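Local atomic coordinates of integron cassette protein (Vibrio cholerae, PDB entry 3G1J), a protein that is of unknown function, encoded by a mobile integron gene cassette, and probably adopts a small SH3-like beta fold. Residues Leu69-Glu74 with Glu78-Leu83. Sequence-based numbering, arbitrary orientation.
Sequences LCVRPE and EIAHHL
V71 and A80 are the closest CA pair across the contact, 6.4 Å apart, where the end of strand 63-70 turns off and the short helix 77-80 folds back beside it. An inverse gamma turn centred on V71, with a weak hydrogen bond from R72 N to C70 O, bends the chain here. Both methyls of V71 press on the CB of A80, CG2 at 3.8 Å and CG1 at 4.0 Å. With CG1 anti to the backbone N (chi1 -170°), that methyl also reaches the H81 ring obliquely, 4.1 Å from NE2. L69 and I79 cross at about a right angle, L69 CD1 lying 3.7 Å from I79 CG2 and the other branch, CD2, resting on I79 CD1. The polar link is a single water that donates to P73 O and accepts from E78 N, each at 2.8 Å. H82 ND1 donates to E78 O, 2.8 Å away and in the imidazole plane, linking the ring to backbone four residues earlier. Strand 63-70 is an outermost strand of the five-stranded antiparallel sheet; L54 of adjacent strand 53-60 touches both V71 and A80, L56 backs L69, and Y86, ahead of strand 87-89, packs against I79.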
ATOM      1  N   LEU A  69      -3.120   0.509  -6.390  1.00 23.13           N
ATOM      2  CA  LEU A  69      -2.823   1.849  -6.876  1.00 25.34           C
ATOM      3  C   LEU A  69      -2.428   1.792  -8.352  1.00 26.94           C
ATOM      4  O   LEU A  69      -1.521   1.055  -8.729  1.00 24.27           O
ATOM      5  CB  LEU A  69      -1.696   2.468  -6.045  1.00 19.39           C
ATOM      6  CG  LEU A  69      -1.910   2.599  -4.534  1.00 20.76           C
ATOM      7  CD1 LEU A  69      -0.589   3.016  -3.844  1.00 20.68           C
ATOM      8  CD2 LEU A  69      -3.011   3.586  -4.201  1.00 18.93           C
ATOM      9  N   CYS A  70      -3.106   2.563  -9.199  1.00 27.43           N
ATOM     10  CA  CYS A  70      -2.674   2.683 -10.588  1.00 28.81           C
ATOM     11  C   CYS A  70      -1.627   3.784 -10.667  1.00 27.33           C
ATOM     12  O   CYS A  70      -1.936   4.960 -10.431  1.00 27.95           O
ATOM     13  CB  CYS A  70      -3.848   3.027 -11.497  1.00 30.43           C
ATOM     14  SG  CYS A  70      -3.347   3.326 -13.224  1.00 36.69           S
ATOM     15  N   VAL A  71      -0.392   3.410 -10.981  1.00 26.38           N
ATOM     16  CA  VAL A  71       0.726   4.349 -10.915  1.00 27.43           C
ATOM     17  C   VAL A  71       0.831   5.181 -12.190  1.00 34.69           C
ATOM     18  O   VAL A  71       1.737   5.009 -13.012  1.00 31.73           O
ATOM     19  CB  VAL A  71       2.060   3.643 -10.611  1.00 26.82           C
ATOM     20  CG1 VAL A  71       3.139   4.665 -10.297  1.00 26.03           C
ATOM     21  CG2 VAL A  71       1.891   2.687  -9.446  1.00 27.57           C
ATOM     22  N   ARG A  72      -0.134   6.075 -12.343  1.00 31.92           N
ATOM     23  CA  ARG A  72      -0.166   7.009 -13.449  1.00 34.71           C
ATOM     24  C   ARG A  72      -0.564   8.358 -12.877  1.00 33.90           C
ATOM     25  O   ARG A  72      -1.255   8.418 -11.859  1.00 29.48           O
ATOM     26  CB  ARG A  72      -1.157   6.553 -14.520  1.00 36.27           C
ATOM     27  CG  ARG A  72      -0.684   5.331 -15.297  1.00 39.86           C
ATOM     28  CD  ARG A  72      -1.636   4.998 -16.431  1.00 52.22           C
ATOM     29  NE  ARG A  72      -1.823   6.131 -17.334  1.00 60.58           N
ATOM     30  CZ  ARG A  72      -1.011   6.429 -18.345  1.00 63.13           C
ATOM     31  NH1 ARG A  72       0.054   5.673 -18.592  1.00 64.16           N
ATOM     32  NH2 ARG A  72      -1.263   7.483 -19.111  1.00 55.58           N
ATOM     33  N   PRO A  73      -0.132   9.443 -13.535  1.00 33.32           N
ATOM     34  CA  PRO A  73      -0.308  10.797 -12.990  1.00 37.69           C
ATOM     35  C   PRO A  73      -1.760  11.117 -12.683  1.00 33.66           C
ATOM     36  O   PRO A  73      -2.053  11.772 -11.675  1.00 34.57           O
ATOM     37  CB  PRO A  73       0.179  11.708 -14.126  1.00 43.56           C
ATOM     38  CG  PRO A  73       0.951  10.845 -15.052  1.00 44.93           C
ATOM     39  CD  PRO A  73       0.402   9.454 -14.908  1.00 43.27           C
ATOM     40  N   GLU A  74      -2.656  10.662 -13.550  1.00 31.10           N
ATOM     41  CA  GLU A  74      -4.065  11.017 -13.437  1.00 34.78           C
ATOM     42  C   GLU A  74      -4.794  10.149 -12.420  1.00 31.73           C
ATOM     43  O   GLU A  74      -5.939  10.428 -12.061  1.00 32.96           O
ATOM     44  CB  GLU A  74      -4.755  10.948 -14.804  1.00 37.30           C
ATOM     45  CG  GLU A  74      -4.883   9.550 -15.378  1.00 36.14           C
ATOM     46  CD  GLU A  74      -3.616   9.068 -16.065  1.00 38.33           C
ATOM     47  OE1 GLU A  74      -2.519   9.590 -15.765  1.00 36.57           O
ATOM     48  OE2 GLU A  74      -3.715   8.149 -16.899  1.00 41.69           O
ATOM     49  N   GLU A  78       0.612   9.840  -7.450  1.00 26.18           N
ATOM     50  CA  GLU A  78       0.780  10.718  -6.286  1.00 28.20           C
ATOM     51  C   GLU A  78       1.048   9.925  -5.009  1.00 25.09           C
ATOM     52  O   GLU A  78       1.926  10.279  -4.222  1.00 27.01           O
ATOM     53  CB  GLU A  78      -0.444  11.630  -6.104  1.00 29.44           C
ATOM     54  CG  GLU A  78      -0.706  12.083  -4.651  1.00 22.15           C
ATOM     55  CD  GLU A  78       0.370  13.001  -4.083  1.00 28.88           C
ATOM     56  OE1 GLU A  78       1.168  13.553  -4.866  1.00 31.04           O
ATOM     57  OE2 GLU A  78       0.411  13.176  -2.844  1.00 27.23           O
ATOM     58  N   ILE A  79       0.309   8.839  -4.808  1.00 20.64           N
ATOM     59  CA  ILE A  79       0.462   8.060  -3.587  1.00 23.98           C
ATOM     60  C   ILE A  79       1.679   7.153  -3.664  1.00 20.52           C
ATOM     61  O   ILE A  79       2.518   7.141  -2.763  1.00 22.96           O
ATOM     62  CB  ILE A  79      -0.805   7.232  -3.278  1.00 21.26           C
ATOM     63  CG1 ILE A  79      -1.970   8.169  -2.950  1.00 29.95           C
ATOM     64  CG2 ILE A  79      -0.562   6.288  -2.113  1.00 21.37           C
ATOM     65  CD1 ILE A  79      -3.325   7.564  -3.238  1.00 28.31           C
ATOM     66  N   ALA A  80       1.767   6.400  -4.757  1.00 23.71           N
ATOM     67  CA  ALA A  80       2.850   5.442  -4.967  1.00 26.24           C
ATOM     68  C   ALA A  80       4.232   6.107  -4.955  1.00 26.95           C
ATOM     69  O   ALA A  80       5.209   5.510  -4.492  1.00 28.15           O
ATOM     70  CB  ALA A  80       2.621   4.697  -6.287  1.00 22.56           C
ATOM     71  N   HIS A  81       4.300   7.342  -5.453  1.00 29.08           N
ATOM     72  CA  HIS A  81       5.550   8.092  -5.587  1.00 31.49           C
ATOM     73  C   HIS A  81       5.895   8.945  -4.364  1.00 29.48           C
ATOM     74  O   HIS A  81       6.979   9.539  -4.303  1.00 30.56           O
ATOM     75  CB  HIS A  81       5.473   9.025  -6.799  1.00 37.71           C
ATOM     76  CG  HIS A  81       5.912   8.388  -8.078  1.00 43.04           C
ATOM     77  ND1 HIS A  81       6.377   9.118  -9.151  1.00 49.16           N
ATOM     78  CD2 HIS A  81       5.979   7.089  -8.446  1.00 40.87           C
ATOM     79  CE1 HIS A  81       6.698   8.293 -10.133  1.00 52.23           C
ATOM     80  NE2 HIS A  81       6.467   7.056  -9.729  1.00 44.88           N
ATOM     81  N   HIS A  82       4.971   9.032  -3.414  1.00 28.06           N
ATOM     82  CA  HIS A  82       5.185   9.833  -2.208  1.00 25.24           C
ATOM     83  C   HIS A  82       4.671   9.100  -0.980  1.00 25.86           C
ATOM     84  O   HIS A  82       3.902   9.649  -0.194  1.00 22.77           O
ATOM     85  CB  HIS A  82       4.472  11.182  -2.329  1.00 25.65           C
ATOM     86  CG  HIS A  82       4.885  11.972  -3.528  1.00 28.01           C
ATOM     87  ND1 HIS A  82       4.174  11.957  -4.710  1.00 30.20           N
ATOM     88  CD2 HIS A  82       5.944  12.788  -3.733  1.00 27.54           C
ATOM     89  CE1 HIS A  82       4.778  12.736  -5.590  1.00 31.00           C
ATOM     90  NE2 HIS A  82       5.858  13.247  -5.026  1.00 32.52           N
ATOM     91  N   LEU A  83       5.094   7.853  -0.804  1.00 23.94           N
ATOM     92  CA  LEU A  83       4.526   7.019   0.248  1.00 20.65           C
ATOM     93  C   LEU A  83       4.696   7.601   1.657  1.00 20.87           C
ATOM     94  O   LEU A  83       3.864   7.370   2.544  1.00 25.69           O
ATOM     95  CB  LEU A  83       5.118   5.616   0.174  1.00 24.93           C
ATOM     96  CG  LEU A  83       4.577   4.861  -1.039  1.00 26.71           C
ATOM     97  CD1 LEU A  83       5.364   3.578  -1.270  1.00 27.42           C
ATOM     98  CD2 LEU A  83       3.102   4.562  -0.832  1.00 23.45           C
TER
HETATM   99  O   HOH W   1      -1.303  10.926  -9.122  1.00 31.24           O